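Local coordinates for aggregation suppressing protein (Salmonella enterica subsp. enterica serovar Typhimurium, PDB 4ZJ9) that probably acts as a small heat shock protein chaperone that suppresses protein aggregation under stress, built round a dimeric alpha-crystallin domain, at residues A[78-84]-A[107-113]; A[44-48]-A[59-63]. All blocks are in the same frame, centred on the assembly; numbering follows the deposited sequence.

Contact 1 (A[78-84]-A[107-113]); sequences GNLNITG and FQLSFSL
Two neighbouring antiparallel strands, 79-84 and 107-112, pair in the three-stranded sheet of the alpha-crystallin domain, an immunoglobulin-like beta sandwich. Their axes approach to 4.4 Å at 163°. L80-F111, I82-L109 and G84-F107 are hydrogen-bonded pairs: L80 N to F111 O and F111 N to L80 O (both 2.8 Å), I82 N to L109 O and L109 N to I82 O (both 3.0 Å), and the same exchange for G84 with F107. Beyond the strands, L113 N reaches G78 O (2.9 Å). On the polar face, m rotamers of N79 and N81 bring OD1 to the hydroxyls opposite, N79 OD1 to S112 OG at 2.6 Å and N81 OD1 to S110 OG at 2.5 Å. On the other face F107, chi1 p, lays its ring over G84 CA (4.0 Å to the centroid), a CH-pi contact where a CB would clash. Strand 71-76 flanks 79-84 within the sheet, while L80 and I82 pack on strand 128-134, and L109 and F111 on strand 56-62, of the facing sheet.

Contact 2 (A[44-48]-A[59-63]); sequences TPAYD and LTVSV
P45 lies over V61 and the end of its strand, its CB 3.7 Å from V61 CG1 and 3.3 Å from S62 O. The chain enters as extended loop (phi/psi -62/141° at P45, -60/149° at A46) and becomes strand at Y47, running antiparallel to 59-62; the P45-to-D48 and L59-to-S62 CA directions are 138° apart. Register is A46 opposite S62, Y47 opposite V61 (a non-hydrogen-bonded pair, CA-CA 4.3 Å) and D48 opposite T60 (a hydrogen-bonded pair, CA-CA 5.1 Å). D48 N gives to T60 O (2.8 Å), T60 N returns to D48 O (2.9 Å), and S62 N bonds A46 O (3.0 Å), carrying the pairing into the loop. This is the open end of the hairpin of strands 47-51 and 56-62, at one edge of the four-stranded sheet of the alpha-crystallin sandwich; L59 and V61 pair onward with strand 128-134. Y47, chi1 p, sends its ring away from V61, though Y47 CB stays 4.3 Å from V61 CG2, and Y47 CD2 meets L59 CD1 at 3.8 Å. On the opposite face D48 CB and T60 CB are 4.1 Å apart. D48 OD1 accepts a hydrogen bond from the backbone N of I102 of the second subunit, where a strand pairs with D48 so that the sheet continues across the dimer interface, and Y47 meets the ring of Y99 of that subunit.

Contacts 1 and 2 belong to the two facing sheets of one sandwich, their centres about 12 Å apart, and they meet through apolar side chains. At one end F107 of contact 1 fits against contact 2, with F107 CG 3.5 Å from P45 CG and F107 CZ 3.8 Å from V63 CG1. At the other end F111 packs against both strands of the hairpin: F111 CE2 is 3.7 Å from Y47 CE2, its ring edge-to-face with that of Y47, and F111 CE1 is 3.7 Å from L59 CD2. Contact 2 touches the second subunit, whereas contact 1 touches no other chain of the dimer. A 2-methyl-2,4-pentanediol molecule, probably from the crystallisation liquor, lies about 4 Å from the F111 side chain.

Contact 1 (A[78-84]-A[107-113])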
loop_
_atom_site.group_PDB
_atom_site.type_symbol
_atom_site.label_atom_id
_atom_site.label_comp_id
_atom_site.label_asym_id
_atom_site.label_seq_id
_atom_site.Cartn_x
_atom_site.Cartn_y
_atom_site.Cartn_z
ATOM N N GLY A 78 1.610 -26.517 10.707
ATOM C CA GLY A 78 0.638 -25.763 11.495
ATOM C C GLY A 78 0.816 -24.245 11.529
ATOM O O GLY A 78 0.026 -23.563 12.165
ATOM N N ASN A 79 1.872 -23.721 10.906
ATOM C CA ASN A 79 2.019 -22.260 10.769
ATOM C C ASN A 79 1.760 -21.772 9.318
ATOM O O ASN A 79 2.087 -22.430 8.351
ATOM C CB ASN A 79 3.369 -21.770 11.360
ATOM C CG ASN A 79 3.616 -22.316 12.788
ATOM O OD1 ASN A 79 2.816 -22.111 13.708
ATOM N ND2 ASN A 79 4.719 -23.023 12.962
ATOM N N LEU A 80 1.133 -20.600 9.239
ATOM C CA LEU A 80 0.876 -19.851 8.001
ATOM C C LEU A 80 2.029 -18.913 7.842
ATOM O O LEU A 80 2.277 -18.086 8.742
ATOM C CB LEU A 80 -0.394 -19.017 8.144
ATOM C CG LEU A 80 -0.646 -18.027 7.002
ATOM C CD1 LEU A 80 -0.762 -18.764 5.669
ATOM C CD2 LEU A 80 -1.904 -17.255 7.296
ATOM N N ASN A 81 2.702 -19.021 6.693
ATOM C CA ASN A 81 3.874 -18.239 6.395
ATOM C C ASN A 81 3.563 -17.410 5.174
ATOM O O ASN A 81 3.077 -17.940 4.159
ATOM C CB ASN A 81 5.091 -19.117 6.152
ATOM C CG ASN A 81 5.523 -19.858 7.408
ATOM O OD1 ASN A 81 5.569 -19.276 8.536
ATOM N ND2 ASN A 81 5.830 -21.144 7.241
ATOM N N ILE A 82 3.761 -16.119 5.312
ATOM C CA ILE A 82 3.577 -15.181 4.226
ATOM C C ILE A 82 4.941 -14.585 3.924
ATOM O O ILE A 82 5.517 -13.903 4.759
ATOM C CB ILE A 82 2.649 -14.017 4.622
ATOM C CG1 ILE A 82 1.363 -14.458 5.331
ATOM C CG2 ILE A 82 2.407 -13.084 3.395
ATOM C CD1 ILE A 82 0.415 -15.259 4.508
ATOM N N THR A 83 5.436 -14.801 2.715
ATOM C CA THR A 83 6.787 -14.382 2.348
ATOM C C THR A 83 6.758 -13.459 1.166
ATOM O O THR A 83 6.174 -13.766 0.146
ATOM C CB THR A 83 7.637 -15.592 1.931
ATOM O OG1 THR A 83 7.551 -16.582 2.955
ATOM C CG2 THR A 83 9.083 -15.186 1.718
ATOM N N GLY A 84 7.426 -12.342 1.289
ATOM C CA GLY A 84 7.600 -11.431 0.199
ATOM C C GLY A 84 9.052 -11.436 -0.163
ATOM O O GLY A 84 9.932 -11.141 0.683
ATOM N N PHE A 107 10.243 -9.811 3.383
ATOM C CA PHE A 107 9.736 -10.046 4.724
ATOM C C PHE A 107 9.196 -11.456 4.864
ATOM O O PHE A 107 9.025 -12.165 3.876
ATOM C CB PHE A 107 8.617 -9.066 5.038
ATOM C CG PHE A 107 7.409 -9.229 4.157
ATOM C CD1 PHE A 107 7.290 -8.518 2.966
ATOM C CD2 PHE A 107 6.372 -10.063 4.540
ATOM C CE1 PHE A 107 6.153 -8.655 2.182
ATOM C CE2 PHE A 107 5.236 -10.188 3.768
ATOM C CZ PHE A 107 5.154 -9.520 2.560
ATOM N N GLN A 108 8.954 -11.856 6.097
ATOM C CA GLN A 108 8.290 -13.080 6.386
ATOM C C GLN A 108 7.527 -12.913 7.681
ATOM O O GLN A 108 8.093 -12.591 8.746
ATOM C CB GLN A 108 9.247 -14.262 6.465
ATOM C CG GLN A 108 8.486 -15.568 6.286
ATOM C CD GLN A 108 8.998 -16.682 7.153
ATOM O OE1 GLN A 108 8.904 -16.607 8.384
ATOM N NE2 GLN A 108 9.545 -17.718 6.523
ATOM N N LEU A 109 6.216 -13.101 7.548
ATOM C CA LEU A 109 5.305 -13.089 8.642
ATOM C C LEU A 109 4.899 -14.538 8.887
ATOM O O LEU A 109 4.816 -15.289 7.967
ATOM C CB LEU A 109 4.114 -12.199 8.319
ATOM C CG LEU A 109 4.461 -10.740 8.063
ATOM C CD1 LEU A 109 3.171 -10.026 7.795
ATOM C CD2 LEU A 109 5.136 -10.089 9.273
ATOM N N SER A 110 4.698 -14.911 10.148
ATOM C CA SER A 110 4.340 -16.297 10.552
ATOM C C SER A 110 3.223 -16.256 11.539
ATOM O O SER A 110 3.239 -15.441 12.487
ATOM C CB SER A 110 5.552 -16.981 11.152
ATOM O OG SER A 110 6.382 -17.456 10.098
ATOM N N PHE A 111 2.187 -17.028 11.293
ATOM C CA PHE A 111 1.036 -17.079 12.235
ATOM C C PHE A 111 0.656 -18.494 12.496
ATOM O O PHE A 111 0.378 -19.250 11.562
ATOM C CB PHE A 111 -0.182 -16.284 11.703
ATOM C CG PHE A 111 0.145 -14.865 11.309
ATOM C CD1 PHE A 111 0.684 -14.591 10.051
ATOM C CD2 PHE A 111 -0.038 -13.818 12.217
ATOM C CE1 PHE A 111 1.019 -13.298 9.692
ATOM C CE2 PHE A 111 0.289 -12.519 11.863
ATOM C CZ PHE A 111 0.835 -12.255 10.600
ATOM N N SER A 112 0.666 -18.888 13.768
ATOM C CA SER A 112 0.248 -20.255 14.142
ATOM C C SER A 112 -1.254 -20.364 13.857
ATOM O O SER A 112 -2.023 -19.443 14.138
ATOM C CB SER A 112 0.553 -20.569 15.629
ATOM O OG SER A 112 1.206 -21.830 15.711
ATOM N N LEU A 113 -1.646 -21.436 13.195
ATOM C CA LEU A 113 -3.037 -21.700 12.944
ATOM C C LEU A 113 -3.595 -22.628 14.053
ATOM O O LEU A 113 -3.033 -23.664 14.372
ATOM C CB LEU A 113 -3.217 -22.357 11.613
ATOM C CG LEU A 113 -2.758 -21.545 10.385
ATOM C CD1 LEU A 113 -2.929 -22.387 9.132
ATOM C CD2 LEU A 113 -3.488 -20.221 10.258
#

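Contact 2 (A[44-48]-A[59-63])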
loop_
_atom_site.group_PDB
_atom_site.type_symbol
_atom_site.label_atom_id
_atom_site.label_comp_id
_atom_site.label_asym_id
_atom_site.label_seq_id
_atom_site.Cartn_x
_atom_site.Cartn_y
_atom_site.Cartn_z
ATOM N N THR A 44 9.141 -4.714 8.875
ATOM C CA THR A 44 8.145 -5.714 8.470
ATOM C C THR A 44 6.802 -5.032 8.169
ATOM O O THR A 44 6.443 -4.013 8.789
ATOM C CB THR A 44 7.923 -6.800 9.545
ATOM O OG1 THR A 44 7.400 -6.220 10.750
ATOM C CG2 THR A 44 9.225 -7.542 9.864
ATOM N N PRO A 45 6.050 -5.578 7.219
ATOM C CA PRO A 45 4.815 -4.904 6.888
ATOM C C PRO A 45 3.863 -4.818 8.016
ATOM O O PRO A 45 3.683 -5.779 8.802
ATOM C CB PRO A 45 4.236 -5.764 5.744
ATOM C CG PRO A 45 5.353 -6.577 5.245
ATOM C CD PRO A 45 6.210 -6.830 6.454
ATOM N N ALA A 46 3.186 -3.678 8.106
ATOM C CA ALA A 46 2.093 -3.539 9.027
ATOM C C ALA A 46 1.011 -4.559 8.700
ATOM O O ALA A 46 0.830 -4.923 7.547
ATOM C CB ALA A 46 1.551 -2.101 8.929
ATOM N N TYR A 47 0.293 -5.020 9.681
ATOM C CA TYR A 47 -0.832 -5.871 9.442
ATOM C C TYR A 47 -1.955 -5.610 10.463
ATOM O O TYR A 47 -1.768 -4.978 11.534
ATOM C CB TYR A 47 -0.417 -7.368 9.393
ATOM C CG TYR A 47 0.010 -7.936 10.750
ATOM C CD1 TYR A 47 1.324 -7.871 11.173
ATOM C CD2 TYR A 47 -0.924 -8.562 11.606
ATOM C CE1 TYR A 47 1.706 -8.342 12.427
ATOM C CE2 TYR A 47 -0.548 -9.079 12.842
ATOM C CZ TYR A 47 0.759 -8.942 13.260
ATOM O OH TYR A 47 1.128 -9.477 14.477
ATOM N N ASP A 48 -3.123 -6.116 10.123
ATOM C CA ASP A 48 -4.264 -6.092 10.982
ATOM C C ASP A 48 -4.673 -7.539 11.096
ATOM O O ASP A 48 -4.512 -8.335 10.156
ATOM C CB ASP A 48 -5.442 -5.390 10.334
ATOM C CG ASP A 48 -5.304 -3.869 10.298
ATOM O OD1 ASP A 48 -4.426 -3.268 10.999
ATOM O OD2 ASP A 48 -6.079 -3.287 9.521
ATOM N N LEU A 59 -6.718 -11.792 8.096
ATOM C CA LEU A 59 -5.415 -11.185 8.200
ATOM C C LEU A 59 -5.275 -10.219 7.039
ATOM O O LEU A 59 -5.512 -10.568 5.863
ATOM C CB LEU A 59 -4.333 -12.271 8.100
ATOM C CG LEU A 59 -2.924 -11.744 7.957
ATOM C CD1 LEU A 59 -2.490 -11.055 9.237
ATOM C CD2 LEU A 59 -2.049 -12.936 7.601
ATOM N N THR A 60 -4.902 -8.997 7.353
ATOM C CA THR A 60 -4.623 -8.007 6.314
ATOM C C THR A 60 -3.198 -7.531 6.419
ATOM O O THR A 60 -2.780 -6.980 7.453
ATOM C CB THR A 60 -5.612 -6.788 6.494
ATOM O OG1 THR A 60 -6.938 -7.288 6.333
ATOM C CG2 THR A 60 -5.387 -5.731 5.461
ATOM N N VAL A 61 -2.440 -7.708 5.336
ATOM C CA VAL A 61 -1.069 -7.261 5.329
ATOM C C VAL A 61 -0.919 -6.097 4.339
ATOM O O VAL A 61 -1.381 -6.172 3.209
ATOM C CB VAL A 61 -0.131 -8.404 4.922
ATOM C CG1 VAL A 61 1.334 -8.000 5.104
ATOM C CG2 VAL A 61 -0.427 -9.613 5.771
ATOM N N SER A 62 -0.257 -5.031 4.805
ATOM C CA SER A 62 -0.004 -3.822 3.977
ATOM C C SER A 62 1.202 -4.109 3.064
ATOM O O SER A 62 2.309 -4.273 3.563
ATOM C CB SER A 62 0.310 -2.592 4.815
ATOM O OG SER A 62 0.448 -1.423 3.946
ATOM N N VAL A 63 0.962 -4.234 1.757
ATOM C CA VAL A 63 2.001 -4.609 0.830
ATOM C C VAL A 63 1.908 -3.718 -0.445
ATOM O O VAL A 63 1.738 -4.230 -1.559
ATOM C CB VAL A 63 1.976 -6.103 0.468
ATOM C CG1 VAL A 63 2.535 -6.936 1.634
ATOM C CG2 VAL A 63 0.607 -6.499 0.051
#